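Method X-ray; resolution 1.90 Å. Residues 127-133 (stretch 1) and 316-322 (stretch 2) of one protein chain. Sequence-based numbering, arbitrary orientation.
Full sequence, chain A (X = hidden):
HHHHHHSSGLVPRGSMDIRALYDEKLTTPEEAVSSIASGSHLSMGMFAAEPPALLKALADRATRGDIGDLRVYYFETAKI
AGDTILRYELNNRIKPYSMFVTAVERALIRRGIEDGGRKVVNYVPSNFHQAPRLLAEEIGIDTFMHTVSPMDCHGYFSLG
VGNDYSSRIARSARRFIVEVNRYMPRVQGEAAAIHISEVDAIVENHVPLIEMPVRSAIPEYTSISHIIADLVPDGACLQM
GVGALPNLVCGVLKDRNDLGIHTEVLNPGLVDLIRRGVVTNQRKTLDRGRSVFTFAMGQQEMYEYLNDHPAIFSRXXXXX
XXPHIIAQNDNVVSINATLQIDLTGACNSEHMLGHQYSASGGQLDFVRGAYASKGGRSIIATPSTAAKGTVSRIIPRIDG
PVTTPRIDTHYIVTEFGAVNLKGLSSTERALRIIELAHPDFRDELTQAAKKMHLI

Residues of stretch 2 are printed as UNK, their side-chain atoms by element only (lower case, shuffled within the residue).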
# COMPACT_ATOMS: atom_id res chain seq x y z
N ASN A 127 -6.63 -5.85 -5.33
CA ASN A 127 -5.93 -4.76 -6.00
C ASN A 127 -6.00 -4.91 -7.52
O ASN A 127 -5.68 -5.98 -8.07
CB ASN A 127 -4.47 -4.71 -5.57
CG ASN A 127 -4.31 -4.40 -4.12
OD1 ASN A 127 -4.53 -3.27 -3.71
ND2 ASN A 127 -3.92 -5.39 -3.34
N PHE A 128 -6.41 -3.85 -8.21
CA PHE A 128 -6.48 -3.90 -9.66
C PHE A 128 -5.12 -4.33 -10.23
O PHE A 128 -5.07 -5.09 -11.19
CB PHE A 128 -6.93 -2.53 -10.20
CG PHE A 128 -7.05 -2.45 -11.71
CD1 PHE A 128 -7.71 -3.43 -12.43
CD2 PHE A 128 -6.51 -1.35 -12.39
CE1 PHE A 128 -7.83 -3.34 -13.82
CE2 PHE A 128 -6.63 -1.24 -13.78
CZ PHE A 128 -7.28 -2.24 -14.51
N HIS A 129 -4.03 -3.89 -9.61
CA HIS A 129 -2.69 -4.22 -10.13
C HIS A 129 -2.37 -5.71 -10.07
O HIS A 129 -1.45 -6.18 -10.76
CB HIS A 129 -1.57 -3.39 -9.46
CG HIS A 129 -1.26 -3.78 -8.05
ND1 HIS A 129 -1.64 -3.03 -6.96
CD2 HIS A 129 -0.57 -4.84 -7.54
CE1 HIS A 129 -1.23 -3.61 -5.85
NE2 HIS A 129 -0.58 -4.71 -6.17
N GLN A 130 -3.12 -6.45 -9.26
CA GLN A 130 -2.92 -7.90 -9.12
C GLN A 130 -3.98 -8.71 -9.87
O GLN A 130 -4.01 -9.94 -9.78
CB GLN A 130 -2.93 -8.31 -7.63
CG GLN A 130 -1.79 -7.69 -6.86
CD GLN A 130 -1.96 -7.78 -5.35
OE1 GLN A 130 -3.04 -8.10 -4.84
NE2 GLN A 130 -0.89 -7.49 -4.63
N ALA A 131 -4.83 -8.03 -10.63
CA ALA A 131 -5.93 -8.69 -11.34
C ALA A 131 -5.51 -9.83 -12.27
O ALA A 131 -6.18 -10.85 -12.32
CB ALA A 131 -6.81 -7.68 -12.09
N PRO A 132 -4.41 -9.65 -13.02
CA PRO A 132 -4.06 -10.74 -13.94
C PRO A 132 -3.80 -12.04 -13.17
O PRO A 132 -4.35 -13.09 -13.52
CB PRO A 132 -2.77 -10.22 -14.62
CG PRO A 132 -2.89 -8.70 -14.53
CD PRO A 132 -3.51 -8.49 -13.16
N ARG A 133 -3.02 -11.95 -12.11
CA ARG A 133 -2.70 -13.15 -11.34
C ARG A 133 -3.90 -13.66 -10.56
O ARG A 133 -4.12 -14.86 -10.44
CB ARG A 133 -1.55 -12.86 -10.38
CG ARG A 133 -1.29 -14.01 -9.45
CD ARG A 133 -0.38 -13.58 -8.33
NE ARG A 133 -0.26 -14.64 -7.35
CZ ARG A 133 0.57 -14.58 -6.32
NH1 ARG A 133 1.33 -13.50 -6.17
NH2 ARG A 133 0.63 -15.58 -5.46
N UNK A 316 0.22 -4.42 -19.76
CA UNK A 316 -0.67 -5.03 -18.76
C UNK A 316 -0.63 -4.31 -17.42
O UNK A 316 0.37 -3.66 -17.10
c UNK A 316 -0.12 -6.45 -18.60
c UNK A 316 1.20 -5.38 -20.29
c UNK A 316 1.25 -6.43 -19.22
N UNK A 317 -1.69 -4.46 -16.63
CA UNK A 317 -1.84 -3.65 -15.43
C UNK A 317 -0.81 -3.99 -14.36
O UNK A 317 -0.43 -3.13 -13.57
c UNK A 317 -3.62 -5.18 -14.44
c UNK A 317 -3.47 -2.73 -13.72
c UNK A 317 -3.28 -3.73 -14.86
N UNK A 318 -0.31 -5.23 -14.35
CA UNK A 318 0.68 -5.59 -13.35
C UNK A 318 2.05 -4.96 -13.65
O UNK A 318 2.94 -4.97 -12.80
c UNK A 318 0.79 -7.12 -13.17
c UNK A 318 1.06 -7.85 -14.49
o UNK A 318 1.90 -8.77 -14.47
o UNK A 318 0.44 -7.54 -15.53
N UNK A 319 2.20 -4.41 -14.85
CA UNK A 319 3.37 -3.56 -15.16
C UNK A 319 3.04 -2.10 -14.89
O UNK A 319 3.74 -1.40 -14.13
c UNK A 319 4.57 -1.58 -17.74
c UNK A 319 4.87 -2.80 -17.13
c UNK A 319 6.90 -1.12 -18.07
o UNK A 319 7.91 -0.30 -18.53
c UNK A 319 3.77 -3.73 -16.63
c UNK A 319 7.21 -2.32 -17.47
c UNK A 319 6.21 -3.15 -17.01
c UNK A 319 5.57 -0.74 -18.20
N UNK A 320 1.98 -1.63 -15.52
CA UNK A 320 1.68 -0.20 -15.51
C UNK A 320 1.46 0.32 -14.09
O UNK A 320 1.93 1.41 -13.75
c UNK A 320 -0.01 1.55 -16.15
c UNK A 320 0.71 -0.20 -17.84
c UNK A 320 0.44 0.10 -16.36
N UNK A 321 0.73 -0.46 -13.29
CA UNK A 321 0.38 -0.03 -11.94
C UNK A 321 1.33 -0.57 -10.86
O UNK A 321 1.01 -0.49 -9.68
c UNK A 321 -1.07 -0.43 -11.59
o UNK A 321 -2.05 0.76 -13.41
c UNK A 321 -2.10 0.49 -12.21
n UNK A 321 -3.01 1.02 -11.38
N UNK A 322 2.48 -1.11 -11.25
CA UNK A 322 3.49 -1.51 -10.27
C UNK A 322 4.21 -0.24 -9.79
O UNK A 322 4.86 0.44 -10.59
o UNK A 322 6.18 -4.00 -10.23
o UNK A 322 5.74 -2.34 -8.85
c UNK A 322 4.49 -2.47 -10.90
c UNK A 322 5.54 -2.97 -9.92

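Position 316 carries three side-chain carbons, and the last of them closes a five-membered ring onto the backbone N. Only an imino acid does this, so the residue is Pro 316. Its ring makes no contact with stretch 1. Its role is within its own stretch: it holds the N-cap position, and its O accepts hydrogen bonds from the backbone N of residues 319 and 320, at 3.0 Å each.

Position 317 has three side-chain carbons in a fork, one bonded to CA and carrying the other two, with no ring and no heteroatom. That is the pattern of Val 317. Its CA-to-CB bond points toward stretch 1, and no other residue of its stretch is covered over so large an area, 81 Å². CG2 lies 3.5 Å from Phe 128 CE2 and sits over one face of that ring, 3.8 Å from the centroid and 24° off the ring normal, a CH-pi arrangement. CG1 reaches Pro 132 CD at 3.6 Å. With chi1 at 63° (p), the two methyl groups thus meet different partners.

Position 318 shows two carbons, the second bearing two oxygens: a carboxylate one methylene from CA, hence Asp 318. Its OD1 lies 3.7 Å from Pro 132 CG, a contact without a hydrogen bond. A closer approach is made at CA, with Asp 318 CA 3.4 Å from His 129 O and an angle of 130° at the hydrogen, a CA-H...O contact. The CA atoms of His 129 and Asp 318 are 4.9 Å apart, the nearest pairing across the stretches.

Position 319 has one carbon leading to a six-carbon ring that bears an oxygen, which identifies Tyr 319. The CA-to-CB bond points away, and the side chain's nearest approach to stretch 1 is Tyr 319 CB to His 129 O, 8.2 Å; its hydroxyl is hydrogen-bonded elsewhere in the structure.

Position 320 repeats the three-carbon fork and is therefore Val 320. It is buried, yet Val 320 CG1 remains 7.6 Å from Phe 128 CE2, so its packing lies elsewhere.

Position 321 has two carbons, the second carrying one oxygen and one nitrogen. This short amide is Asn 321, the first residue after the helix to leave helical phi/psi. Its CB packs 3.7 Å from His 129 CB, and its ND2 lies 4.3 Å from Phe 128 CD2, oblique to the ring; that nitrogen is hydrogen-bonded elsewhere in the structure.

Position 322 again has two carbons with two oxygens on the second, giving Asp 322. Its side chain makes no contact with stretch 1 and caps a backbone N just past its own stretch.

The contact buries 319 Å² over both sides and contains no hydrogen bond across the stretches. It works by packing: Val 317 fits against Phe 128, His 129 and Pro 132, while Asn 321, one helical turn later, continues the contact along His 129. The Asn 321 N to Val 317 O hydrogen bond, 2.9 Å, links these two positions.

Stretch 2, residues 316-322: PVDYVND
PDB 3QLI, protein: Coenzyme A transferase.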